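Local coordinates for putidaredoxin reductase (PDB 1Q1R), which probably uses its bound FAD to pass electrons from NADH to the iron-sulfur protein putidaredoxin, which serves cytochrome P450cam, at residues R287-Q291 with L292-W296; M272-D276 with P277-A281; F196-H199 with L200-A204. All coordinates share one frame; numbering follows the deposited sequence.

Contact 1: R287-Q291 with L292-W296; sequences RFHSQ and LYDRW
W296 and H289 pack against each other on one face of a two-stranded antiparallel hairpin. The CB of H289 sits over the six-membered ring of W296, 3.7 Å from its centroid and almost on the ring normal, a CH-pi contact. The imidazole then turns an edge to the five-membered ring of W296. This is an edge-to-face aromatic pair with planes 72° apart. Because CG of H289 is anti to the backbone N (chi1 -180°), the imidazole passes the indole and reaches D294. There H289 NE2 donates to D294 OD2 at 3.2 Å. The bond is bent, 136° at the hydrogen. OD2 lies in the ring plane and uses its anti lone pair, so the bond helps fix the rotation of the imidazole.

S290 works on the other face, with R295. Its backbone N donates to R295 O at 2.7 Å, and R295 N returns a bond of 3.0 Å to S290 O. The hydroxyl of S290 reaches back over the turn, where Y293 N donates to OG at 3.2 Å. OG also lies at the edge of the Y293 ring. It has a further hydrogen-bond partner in E324, which also binds L292 N and the side-chain NE2 of Q291. D294, with positive phi and psi, and R295 both face S290. This is a G1 beta bulge, as found where a tight turn closes a beta hairpin.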
ATOM      1  N   ARG A 287     -11.177   6.736  -2.862  1.00 30.58           N
ATOM      2  CA  ARG A 287     -11.326   6.464  -4.284  1.00 31.50           C
ATOM      3  C   ARG A 287     -11.460   7.846  -4.913  1.00 31.05           C
ATOM      4  O   ARG A 287     -12.401   8.581  -4.626  1.00 31.25           O
ATOM      5  CB  ARG A 287     -12.575   5.630  -4.576  1.00 32.76           C
ATOM      6  CG  ARG A 287     -12.831   5.458  -6.077  1.00 34.30           C
ATOM      7  CD  ARG A 287     -13.740   4.288  -6.350  1.00 34.69           C
ATOM      8  NE  ARG A 287     -13.105   3.034  -5.962  1.00 37.13           N
ATOM      9  CZ  ARG A 287     -12.135   2.442  -6.648  1.00 37.13           C
ATOM     10  NH1 ARG A 287     -11.686   2.985  -7.771  1.00 38.94           N
ATOM     11  NH2 ARG A 287     -11.613   1.305  -6.211  1.00 37.58           N
ATOM     12  N   PHE A 288     -10.501   8.204  -5.757  1.00 31.52           N
ATOM     13  CA  PHE A 288     -10.505   9.514  -6.389  1.00 31.86           C
ATOM     14  C   PHE A 288     -10.394   9.409  -7.903  1.00 31.86           C
ATOM     15  O   PHE A 288     -10.085   8.351  -8.447  1.00 31.60           O
ATOM     16  CB  PHE A 288      -9.341  10.340  -5.845  1.00 31.72           C
ATOM     17  CG  PHE A 288      -7.987   9.799  -6.222  1.00 32.51           C
ATOM     18  CD1 PHE A 288      -7.282  10.339  -7.294  1.00 32.58           C
ATOM     19  CD2 PHE A 288      -7.422   8.738  -5.513  1.00 32.72           C
ATOM     20  CE1 PHE A 288      -6.032   9.829  -7.655  1.00 32.29           C
ATOM     21  CE2 PHE A 288      -6.170   8.221  -5.869  1.00 31.94           C
ATOM     22  CZ  PHE A 288      -5.478   8.769  -6.939  1.00 31.63           C
ATOM     23  N   HIS A 289     -10.645  10.521  -8.581  1.00 32.77           N
ATOM     24  CA  HIS A 289     -10.562  10.541 -10.032  1.00 33.62           C
ATOM     25  C   HIS A 289      -9.178  10.981 -10.495  1.00 33.21           C
ATOM     26  O   HIS A 289      -8.730  12.085 -10.193  1.00 33.56           O
ATOM     27  CB  HIS A 289     -11.634  11.467 -10.615  1.00 35.42           C
ATOM     28  CG  HIS A 289     -11.620  11.535 -12.112  1.00 35.97           C
ATOM     29  ND1 HIS A 289     -10.825  12.419 -12.807  1.00 36.58           N
ATOM     30  CD2 HIS A 289     -12.264  10.792 -13.042  1.00 36.36           C
ATOM     31  CE1 HIS A 289     -10.976  12.214 -14.105  1.00 36.75           C
ATOM     32  NE2 HIS A 289     -11.844  11.233 -14.274  1.00 36.72           N
ATOM     33  N   SER A 290      -8.493  10.096 -11.205  1.00 33.55           N
ATOM     34  CA  SER A 290      -7.170  10.412 -11.727  1.00 34.59           C
ATOM     35  C   SER A 290      -7.357  11.100 -13.068  1.00 34.94           C
ATOM     36  O   SER A 290      -7.864  10.494 -14.006  1.00 33.61           O
ATOM     37  CB  SER A 290      -6.354   9.138 -11.935  1.00 34.34           C
ATOM     38  OG  SER A 290      -5.161   9.420 -12.650  1.00 34.76           O
ATOM     39  N   GLN A 291      -6.965  12.363 -13.160  1.00 37.00           N
ATOM     40  CA  GLN A 291      -7.106  13.081 -14.422  1.00 39.54           C
ATOM     41  C   GLN A 291      -6.028  12.598 -15.385  1.00 39.46           C
ATOM     42  O   GLN A 291      -6.207  12.621 -16.601  1.00 39.58           O
ATOM     43  CB  GLN A 291      -7.012  14.594 -14.190  1.00 41.42           C
ATOM     44  CG  GLN A 291      -5.847  15.029 -13.328  1.00 45.74           C
ATOM     45  CD  GLN A 291      -6.071  16.398 -12.705  1.00 48.31           C
ATOM     46  OE1 GLN A 291      -6.276  17.391 -13.409  1.00 50.59           O
ATOM     47  NE2 GLN A 291      -6.035  16.456 -11.373  1.00 49.08           N
ATOM     48  N   LEU A 292      -4.916  12.134 -14.827  1.00 39.30           N
ATOM     49  CA  LEU A 292      -3.819  11.624 -15.634  1.00 38.95           C
ATOM     50  C   LEU A 292      -4.304  10.426 -16.456  1.00 38.64           C
ATOM     51  O   LEU A 292      -3.946  10.278 -17.625  1.00 38.43           O
ATOM     52  CB  LEU A 292      -2.656  11.211 -14.730  1.00 39.45           C
ATOM     53  CG  LEU A 292      -1.351  10.803 -15.410  1.00 40.51           C
ATOM     54  CD1 LEU A 292      -0.877  11.927 -16.325  1.00 40.88           C
ATOM     55  CD2 LEU A 292      -0.299  10.493 -14.349  1.00 40.66           C
ATOM     56  N   TYR A 293      -5.126   9.577 -15.848  1.00 37.80           N
ATOM     57  CA  TYR A 293      -5.652   8.409 -16.548  1.00 37.33           C
ATOM     58  C   TYR A 293      -7.148   8.531 -16.818  1.00 37.48           C
ATOM     59  O   TYR A 293      -7.774   7.607 -17.341  1.00 36.79           O
ATOM     60  CB  TYR A 293      -5.376   7.134 -15.748  1.00 37.44           C
ATOM     61  CG  TYR A 293      -3.906   6.847 -15.579  1.00 37.02           C
ATOM     62  CD1 TYR A 293      -3.171   7.443 -14.554  1.00 36.80           C
ATOM     63  CD2 TYR A 293      -3.234   6.022 -16.480  1.00 36.71           C
ATOM     64  CE1 TYR A 293      -1.802   7.228 -14.431  1.00 36.56           C
ATOM     65  CE2 TYR A 293      -1.868   5.801 -16.368  1.00 36.58           C
ATOM     66  CZ  TYR A 293      -1.157   6.406 -15.344  1.00 36.84           C
ATOM     67  OH  TYR A 293       0.199   6.199 -15.244  1.00 35.83           O
ATOM     68  N   ASP A 294      -7.715   9.678 -16.460  1.00 38.14           N
ATOM     69  CA  ASP A 294      -9.136   9.935 -16.663  1.00 39.83           C
ATOM     70  C   ASP A 294     -10.013   8.775 -16.188  1.00 39.70           C
ATOM     71  O   ASP A 294     -10.775   8.204 -16.970  1.00 39.72           O
ATOM     72  CB  ASP A 294      -9.418  10.208 -18.146  1.00 41.60           C
ATOM     73  CG  ASP A 294     -10.846  10.669 -18.396  1.00 43.89           C
ATOM     74  OD1 ASP A 294     -11.300  10.595 -19.560  1.00 44.21           O
ATOM     75  OD2 ASP A 294     -11.512  11.114 -17.432  1.00 44.76           O
ATOM     76  N   ARG A 295      -9.884   8.416 -14.913  1.00 39.41           N
ATOM     77  CA  ARG A 295     -10.696   7.350 -14.338  1.00 39.32           C
ATOM     78  C   ARG A 295     -10.590   7.320 -12.818  1.00 38.65           C
ATOM     79  O   ARG A 295      -9.655   7.876 -12.237  1.00 38.09           O
ATOM     80  CB  ARG A 295     -10.319   5.983 -14.920  1.00 40.41           C
ATOM     81  CG  ARG A 295      -9.001   5.389 -14.455  1.00 40.99           C
ATOM     82  CD  ARG A 295      -8.979   3.896 -14.781  1.00 42.97           C
ATOM     83  NE  ARG A 295      -7.721   3.244 -14.427  1.00 43.95           N
ATOM     84  CZ  ARG A 295      -6.611   3.306 -15.156  1.00 44.73           C
ATOM     85  NH1 ARG A 295      -6.596   3.992 -16.294  1.00 44.66           N
ATOM     86  NH2 ARG A 295      -5.511   2.686 -14.746  1.00 44.74           N
ATOM     87  N   TRP A 296     -11.567   6.683 -12.179  1.00 37.94           N
ATOM     88  CA  TRP A 296     -11.599   6.588 -10.725  1.00 36.80           C
ATOM     89  C   TRP A 296     -10.757   5.427 -10.239  1.00 35.67           C
ATOM     90  O   TRP A 296     -10.913   4.296 -10.701  1.00 36.12           O
ATOM     91  CB  TRP A 296     -13.037   6.424 -10.231  1.00 37.48           C
ATOM     92  CG  TRP A 296     -13.895   7.584 -10.580  1.00 38.28           C
ATOM     93  CD1 TRP A 296     -14.500   7.824 -11.781  1.00 38.72           C
ATOM     94  CD2 TRP A 296     -14.192   8.707  -9.748  1.00 38.98           C
ATOM     95  NE1 TRP A 296     -15.155   9.030 -11.748  1.00 38.54           N
ATOM     96  CE2 TRP A 296     -14.982   9.596 -10.511  1.00 39.33           C
ATOM     97  CE3 TRP A 296     -13.867   9.053  -8.428  1.00 39.61           C
ATOM     98  CZ2 TRP A 296     -15.453  10.812  -9.999  1.00 39.82           C
ATOM     99  CZ3 TRP A 296     -14.336  10.263  -7.918  1.00 40.11           C
ATOM    100  CH2 TRP A 296     -15.121  11.126  -8.705  1.00 40.07           C
TER

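Contact 2: M272-D276 with P277-A281; sequences MQTSD and PLIMA
A beta turn of type I, from D276 to I279, leads the chain into strand 279-281, and the side chains of D276 and T274 support it. I279 N donates to D276 O at 2.9 Å to close it. OD2 of D276 also accepts from L278 N, inside the turn, at 3.0 Å. A chi1 near 180° swings the D276 carboxylate away from its own N and forward to this bond. OD2 is met on its anti side, 33° out of the carboxylate plane. The other oxygen, OD1, lies 3.3 Å from CD1 of I279 and forms a salt bridge with R88. The carboxylate is thus gripped at both oxygens.

T274 sits ahead of the turn. Its OG1 appears to accept from D276 N, as in an ST turn, though the position of that N is doubtful. OG1 also lies 2.9 Å from I279 O. That carbonyl receives T274 N as well, at 2.8 Å. Strand 279-281 is an edge strand of the five-stranded parallel sheet, beside strand 105-108, and residues 272-274 run along its other side. Here the backbones of Q273 and M280 are bridged, and A281 N donates to M272 O at 3.3 Å. The CG2 methyl of T274 lies against the I279 carbonyl and the CB of A281. On the other side of the strand, M280 SD meets CB of M272 at 4.1 Å. Both methionines also touch I312 of helix 302-316.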
ATOM      1  N   MET A 272     -10.765  16.815  -2.504  1.00 35.92           N
ATOM      2  CA  MET A 272     -10.634  15.830  -1.434  1.00 35.57           C
ATOM      3  C   MET A 272     -11.913  15.643  -0.619  1.00 36.45           C
ATOM      4  O   MET A 272     -11.945  14.842   0.317  1.00 35.93           O
ATOM      5  CB  MET A 272      -9.485  16.218  -0.494  1.00 34.61           C
ATOM      6  CG  MET A 272      -8.136  16.449  -1.186  1.00 34.56           C
ATOM      7  SD  MET A 272      -7.641  15.100  -2.289  1.00 33.07           S
ATOM      8  CE  MET A 272      -7.102  13.849  -1.098  1.00 35.42           C
ATOM      9  N   GLN A 273     -12.964  16.372  -0.986  1.00 36.51           N
ATOM     10  CA  GLN A 273     -14.242  16.297  -0.279  1.00 37.19           C
ATOM     11  C   GLN A 273     -15.085  15.087  -0.660  1.00 36.92           C
ATOM     12  O   GLN A 273     -15.070  14.641  -1.805  1.00 37.81           O
ATOM     13  CB  GLN A 273     -15.067  17.556  -0.550  1.00 38.73           C
ATOM     14  CG  GLN A 273     -14.369  18.860  -0.221  1.00 40.93           C
ATOM     15  CD  GLN A 273     -15.171  20.066  -0.678  1.00 42.75           C
ATOM     16  OE1 GLN A 273     -16.287  20.294  -0.217  1.00 44.43           O
ATOM     17  NE2 GLN A 273     -14.604  20.840  -1.594  1.00 43.26           N
ATOM     18  N   THR A 274     -15.825  14.559   0.311  1.00 36.95           N
ATOM     19  CA  THR A 274     -16.712  13.427   0.070  1.00 37.60           C
ATOM     20  C   THR A 274     -18.059  14.032  -0.321  1.00 38.55           C
ATOM     21  O   THR A 274     -18.139  15.222  -0.623  1.00 38.50           O
ATOM     22  CB  THR A 274     -16.924  12.590   1.345  1.00 37.43           C
ATOM     23  OG1 THR A 274     -17.611  13.384   2.319  1.00 36.83           O
ATOM     24  CG2 THR A 274     -15.589  12.140   1.921  1.00 36.78           C
ATOM     25  N   SER A 275     -19.114  13.226  -0.304  1.00 40.33           N
ATOM     26  CA  SER A 275     -20.446  13.719  -0.646  1.00 41.55           C
ATOM     27  C   SER A 275     -20.781  14.893   0.267  1.00 42.08           C
ATOM     28  O   SER A 275     -21.596  15.753  -0.076  1.00 42.53           O
ATOM     29  CB  SER A 275     -21.485  12.614  -0.450  1.00 42.27           C
ATOM     30  OG  SER A 275     -21.110  11.434  -1.136  1.00 43.97           O
ATOM     31  N   ASP A 276     -20.144  14.916   1.435  1.00 41.85           N
ATOM     32  CA  ASP A 276     -20.353  15.969   2.419  1.00 41.56           C
ATOM     33  C   ASP A 276     -19.167  16.923   2.402  1.00 41.28           C
ATOM     34  O   ASP A 276     -18.028  16.521   2.642  1.00 41.66           O
ATOM     35  CB  ASP A 276     -20.534  15.358   3.815  1.00 41.74           C
ATOM     36  CG  ASP A 276     -20.768  16.402   4.895  1.00 42.01           C
ATOM     37  OD1 ASP A 276     -21.366  16.052   5.938  1.00 42.75           O
ATOM     38  OD2 ASP A 276     -20.349  17.566   4.717  1.00 43.03           O
ATOM     39  N   PRO A 277     -19.427  18.209   2.118  1.00 40.82           N
ATOM     40  CA  PRO A 277     -18.448  19.298   2.042  1.00 40.52           C
ATOM     41  C   PRO A 277     -17.443  19.386   3.188  1.00 39.46           C
ATOM     42  O   PRO A 277     -16.257  19.624   2.958  1.00 39.80           O
ATOM     43  CB  PRO A 277     -19.328  20.543   1.969  1.00 40.71           C
ATOM     44  CG  PRO A 277     -20.516  20.055   1.210  1.00 41.04           C
ATOM     45  CD  PRO A 277     -20.786  18.720   1.862  1.00 41.04           C
ATOM     46  N   LEU A 278     -17.914  19.205   4.417  1.00 38.65           N
ATOM     47  CA  LEU A 278     -17.039  19.298   5.579  1.00 37.67           C
ATOM     48  C   LEU A 278     -16.278  18.002   5.869  1.00 36.17           C
ATOM     49  O   LEU A 278     -15.443  17.961   6.771  1.00 36.08           O
ATOM     50  CB  LEU A 278     -17.844  19.708   6.824  1.00 38.16           C
ATOM     51  CG  LEU A 278     -18.776  20.929   6.772  1.00 39.16           C
ATOM     52  CD1 LEU A 278     -18.044  22.139   6.211  1.00 38.57           C
ATOM     53  CD2 LEU A 278     -19.983  20.605   5.917  1.00 40.00           C
ATOM     54  N   ILE A 279     -16.562  16.949   5.109  1.00 35.40           N
ATOM     55  CA  ILE A 279     -15.893  15.664   5.315  1.00 34.06           C
ATOM     56  C   ILE A 279     -15.019  15.262   4.129  1.00 33.81           C
ATOM     57  O   ILE A 279     -15.490  15.177   2.993  1.00 34.30           O
ATOM     58  CB  ILE A 279     -16.914  14.524   5.552  1.00 34.42           C
ATOM     59  CG1 ILE A 279     -17.856  14.881   6.706  1.00 33.87           C
ATOM     60  CG2 ILE A 279     -16.176  13.223   5.868  1.00 33.43           C
ATOM     61  CD1 ILE A 279     -18.995  13.889   6.889  1.00 32.93           C
ATOM     62  N   MET A 280     -13.743  15.010   4.403  1.00 32.86           N
ATOM     63  CA  MET A 280     -12.802  14.593   3.367  1.00 32.63           C
ATOM     64  C   MET A 280     -12.316  13.170   3.655  1.00 31.56           C
ATOM     65  O   MET A 280     -12.496  12.661   4.762  1.00 31.63           O
ATOM     66  CB  MET A 280     -11.601  15.547   3.330  1.00 33.82           C
ATOM     67  CG  MET A 280     -11.955  17.003   3.072  1.00 34.87           C
ATOM     68  SD  MET A 280     -10.509  18.096   3.044  1.00 37.38           S
ATOM     69  CE  MET A 280     -10.078  18.130   4.719  1.00 38.84           C
ATOM     70  N   ALA A 281     -11.720  12.527   2.653  1.00 30.25           N
ATOM     71  CA  ALA A 281     -11.175  11.177   2.807  1.00 28.32           C
ATOM     72  C   ALA A 281      -9.744  11.218   2.273  1.00 27.94           C
ATOM     73  O   ALA A 281      -9.426  12.048   1.421  1.00 27.74           O
ATOM     74  CB  ALA A 281     -12.003  10.167   2.033  1.00 28.71           C
TER

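Contact 3: F196-H199 with L200-A204; sequences FYEH and LHREA
E198 and R202 stand one turn apart on helix 191-204, and their side chains run alongside each other in the same direction. In both, CG points away from the carbonyl carbon and the chain is extended beyond it. This brings E198 OE1 to 3.5 Å from R202 NH1, a rather long salt bridge. The carboxylate and guanidinium planes are 81° apart, so the two groups do not meet flat. One face of the guanidinium lies over CB of E198 instead. A water spans the pair. It donates to E198 OE1 and accepts from R202 NH2 at 2.8 Å, lying at the edge of the guanidinium. Each end has another partner: E198 OE2 accepts from V184 N, and R202 NH2 donates to I208 O.

H199 and E203, also one turn apart, lie alongside each other. E203 bends at chi2 (93°), and its OE2 comes within 3.5 Å of CE1 of H199.

CZ of F196 meets CG of L200 at 4.2 Å. The L200 CG is turned away from its backbone N, and chi2 (-108°) is off the usual staggered values. L200 also touches I336 and Y334. CD2 of F196 lies over one face of the Y197 ring. H201 sets CD2 of its ring 3.2 Å from Y197 O.

R202 N to E198 O and E203 N to H199 O, both 2.9 Å, are the helix bonds linking the same residues. The chemistry implies a two-sided helix. F196, Y197 and H201 are buried, with polar H201 satisfied through Q333, and L200 is partly covered. H199, R202 and E203 are exposed, and the E198-R202 pair is bridged by one water and held further by backbone groups.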
ATOM      1  N   PHE A 196      10.036 -13.089 -14.119  1.00 29.47           N
ATOM      2  CA  PHE A 196      11.231 -12.611 -13.433  1.00 27.67           C
ATOM      3  C   PHE A 196      11.118 -12.877 -11.927  1.00 27.53           C
ATOM      4  O   PHE A 196      12.018 -13.468 -11.324  1.00 26.40           O
ATOM      5  CB  PHE A 196      11.422 -11.114 -13.677  1.00 27.59           C
ATOM      6  CG  PHE A 196      12.383 -10.469 -12.725  1.00 27.15           C
ATOM      7  CD1 PHE A 196      13.754 -10.696 -12.833  1.00 27.33           C
ATOM      8  CD2 PHE A 196      11.914  -9.665 -11.690  1.00 26.54           C
ATOM      9  CE1 PHE A 196      14.648 -10.129 -11.917  1.00 26.95           C
ATOM     10  CE2 PHE A 196      12.791  -9.096 -10.773  1.00 25.50           C
ATOM     11  CZ  PHE A 196      14.161  -9.328 -10.885  1.00 27.13           C
ATOM     12  N   TYR A 197      10.012 -12.441 -11.324  1.00 27.45           N
ATOM     13  CA  TYR A 197       9.807 -12.638  -9.889  1.00 28.96           C
ATOM     14  C   TYR A 197       9.747 -14.111  -9.493  1.00 28.48           C
ATOM     15  O   TYR A 197      10.384 -14.531  -8.529  1.00 27.77           O
ATOM     16  CB  TYR A 197       8.529 -11.939  -9.421  1.00 30.08           C
ATOM     17  CG  TYR A 197       8.661 -10.441  -9.298  1.00 32.86           C
ATOM     18  CD1 TYR A 197       8.080  -9.587 -10.236  1.00 34.41           C
ATOM     19  CD2 TYR A 197       9.369  -9.871  -8.240  1.00 34.39           C
ATOM     20  CE1 TYR A 197       8.200  -8.202 -10.120  1.00 35.27           C
ATOM     21  CE2 TYR A 197       9.496  -8.487  -8.117  1.00 35.08           C
ATOM     22  CZ  TYR A 197       8.908  -7.662  -9.059  1.00 35.43           C
ATOM     23  OH  TYR A 197       9.017  -6.295  -8.934  1.00 37.38           O
ATOM     24  N   GLU A 198       8.981 -14.899 -10.239  1.00 29.03           N
ATOM     25  CA  GLU A 198       8.870 -16.319  -9.937  1.00 29.73           C
ATOM     26  C   GLU A 198      10.235 -17.001  -9.983  1.00 30.05           C
ATOM     27  O   GLU A 198      10.583 -17.775  -9.085  1.00 29.67           O
ATOM     28  CB  GLU A 198       7.871 -16.973 -10.900  1.00 31.40           C
ATOM     29  CG  GLU A 198       6.424 -16.601 -10.564  1.00 33.42           C
ATOM     30  CD  GLU A 198       5.412 -17.116 -11.570  1.00 35.54           C
ATOM     31  OE1 GLU A 198       5.640 -18.202 -12.143  1.00 38.37           O
ATOM     32  OE2 GLU A 198       4.379 -16.444 -11.773  1.00 35.86           O
ATOM     33  N   HIS A 199      11.028 -16.697 -11.004  1.00 29.90           N
ATOM     34  CA  HIS A 199      12.358 -17.291 -11.111  1.00 30.03           C
ATOM     35  C   HIS A 199      13.274 -16.745 -10.016  1.00 29.51           C
ATOM     36  O   HIS A 199      14.085 -17.469  -9.440  1.00 29.12           O
ATOM     37  CB  HIS A 199      12.960 -17.005 -12.493  1.00 31.91           C
ATOM     38  CG  HIS A 199      14.361 -17.506 -12.658  1.00 33.40           C
ATOM     39  ND1 HIS A 199      15.467 -16.716 -12.426  1.00 34.26           N
ATOM     40  CD2 HIS A 199      14.837 -18.728 -12.997  1.00 33.87           C
ATOM     41  CE1 HIS A 199      16.563 -17.429 -12.614  1.00 34.18           C
ATOM     42  NE2 HIS A 199      16.209 -18.653 -12.960  1.00 33.89           N
ATOM     43  N   LEU A 200      13.138 -15.458  -9.731  1.00 28.83           N
ATOM     44  CA  LEU A 200      13.949 -14.815  -8.710  1.00 28.32           C
ATOM     45  C   LEU A 200      13.776 -15.535  -7.363  1.00 28.07           C
ATOM     46  O   LEU A 200      14.753 -15.951  -6.735  1.00 27.34           O
ATOM     47  CB  LEU A 200      13.528 -13.346  -8.612  1.00 29.60           C
ATOM     48  CG  LEU A 200      14.318 -12.277  -7.847  1.00 31.67           C
ATOM     49  CD1 LEU A 200      13.559 -11.927  -6.599  1.00 31.88           C
ATOM     50  CD2 LEU A 200      15.735 -12.733  -7.551  1.00 31.57           C
ATOM     51  N   HIS A 201      12.526 -15.699  -6.945  1.00 27.37           N
ATOM     52  CA  HIS A 201      12.207 -16.356  -5.686  1.00 28.12           C
ATOM     53  C   HIS A 201      12.520 -17.853  -5.661  1.00 28.58           C
ATOM     54  O   HIS A 201      13.107 -18.347  -4.697  1.00 27.70           O
ATOM     55  CB  HIS A 201      10.736 -16.115  -5.350  1.00 27.31           C
ATOM     56  CG  HIS A 201      10.457 -14.732  -4.848  1.00 27.50           C
ATOM     57  ND1 HIS A 201      10.538 -14.395  -3.513  1.00 27.40           N
ATOM     58  CD2 HIS A 201      10.129 -13.594  -5.503  1.00 26.29           C
ATOM     59  CE1 HIS A 201      10.270 -13.109  -3.369  1.00 27.29           C
ATOM     60  NE2 HIS A 201      10.019 -12.600  -4.562  1.00 27.01           N
ATOM     61  N   ARG A 202      12.135 -18.574  -6.711  1.00 29.78           N
ATOM     62  CA  ARG A 202      12.413 -20.005  -6.773  1.00 29.98           C
ATOM     63  C   ARG A 202      13.915 -20.221  -6.690  1.00 30.18           C
ATOM     64  O   ARG A 202      14.385 -21.144  -6.030  1.00 30.91           O
ATOM     65  CB  ARG A 202      11.851 -20.611  -8.068  1.00 30.71           C
ATOM     66  CG  ARG A 202      10.339 -20.824  -8.031  1.00 32.03           C
ATOM     67  CD  ARG A 202       9.772 -21.280  -9.373  1.00 33.81           C
ATOM     68  NE  ARG A 202       8.327 -21.489  -9.295  1.00 34.98           N
ATOM     69  CZ  ARG A 202       7.472 -21.237 -10.281  1.00 36.93           C
ATOM     70  NH1 ARG A 202       7.906 -20.760 -11.442  1.00 37.34           N
ATOM     71  NH2 ARG A 202       6.173 -21.447 -10.099  1.00 37.86           N
ATOM     72  N   GLU A 203      14.668 -19.353  -7.352  1.00 30.83           N
ATOM     73  CA  GLU A 203      16.123 -19.440  -7.340  1.00 32.81           C
ATOM     74  C   GLU A 203      16.626 -19.287  -5.905  1.00 32.40           C
ATOM     75  O   GLU A 203      17.595 -19.928  -5.499  1.00 32.20           O
ATOM     76  CB  GLU A 203      16.718 -18.327  -8.204  1.00 35.68           C
ATOM     77  CG  GLU A 203      18.211 -18.449  -8.445  1.00 39.86           C
ATOM     78  CD  GLU A 203      18.528 -19.197  -9.729  1.00 42.34           C
ATOM     79  OE1 GLU A 203      18.098 -20.366  -9.873  1.00 42.73           O
ATOM     80  OE2 GLU A 203      19.210 -18.608 -10.596  1.00 44.01           O
ATOM     81  N   ALA A 204      15.958 -18.429  -5.138  1.00 31.55           N
ATOM     82  CA  ALA A 204      16.335 -18.186  -3.751  1.00 30.82           C
ATOM     83  C   ALA A 204      15.927 -19.345  -2.836  1.00 30.38           C
ATOM     84  O   ALA A 204      16.383 -19.436  -1.699  1.00 29.89           O
ATOM     85  CB  ALA A 204      15.700 -16.883  -3.265  1.00 30.83           C
TER
HETATM   86  O   HOH W   1       4.289 -21.101 -12.149  1.00 39.59           O

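In the fold
Along the chain the order is contact 3, contact 2, contact 1, and all three fall within the pyridine nucleotide-disulphide oxidoreductase part of the protein. Contacts 2 and 1 are near neighbours: their centres are about 17 Å apart, and strand 279-281 is followed directly by strand 286-290. Contact 2 lies at the edge of the parallel sheet that includes strand 6-10; contact 1 belongs to the separate three-stranded mixed sheet. Contact 3 is remote, its centre about 44 Å from that of contact 2, on the opposite side of the chain's centre. Its helix joins strands 174-178 and 207-209 of the second parallel sheet. Two such sheets are consistent with the glutathione reductase fold, with FAD and probably NADH bound separately.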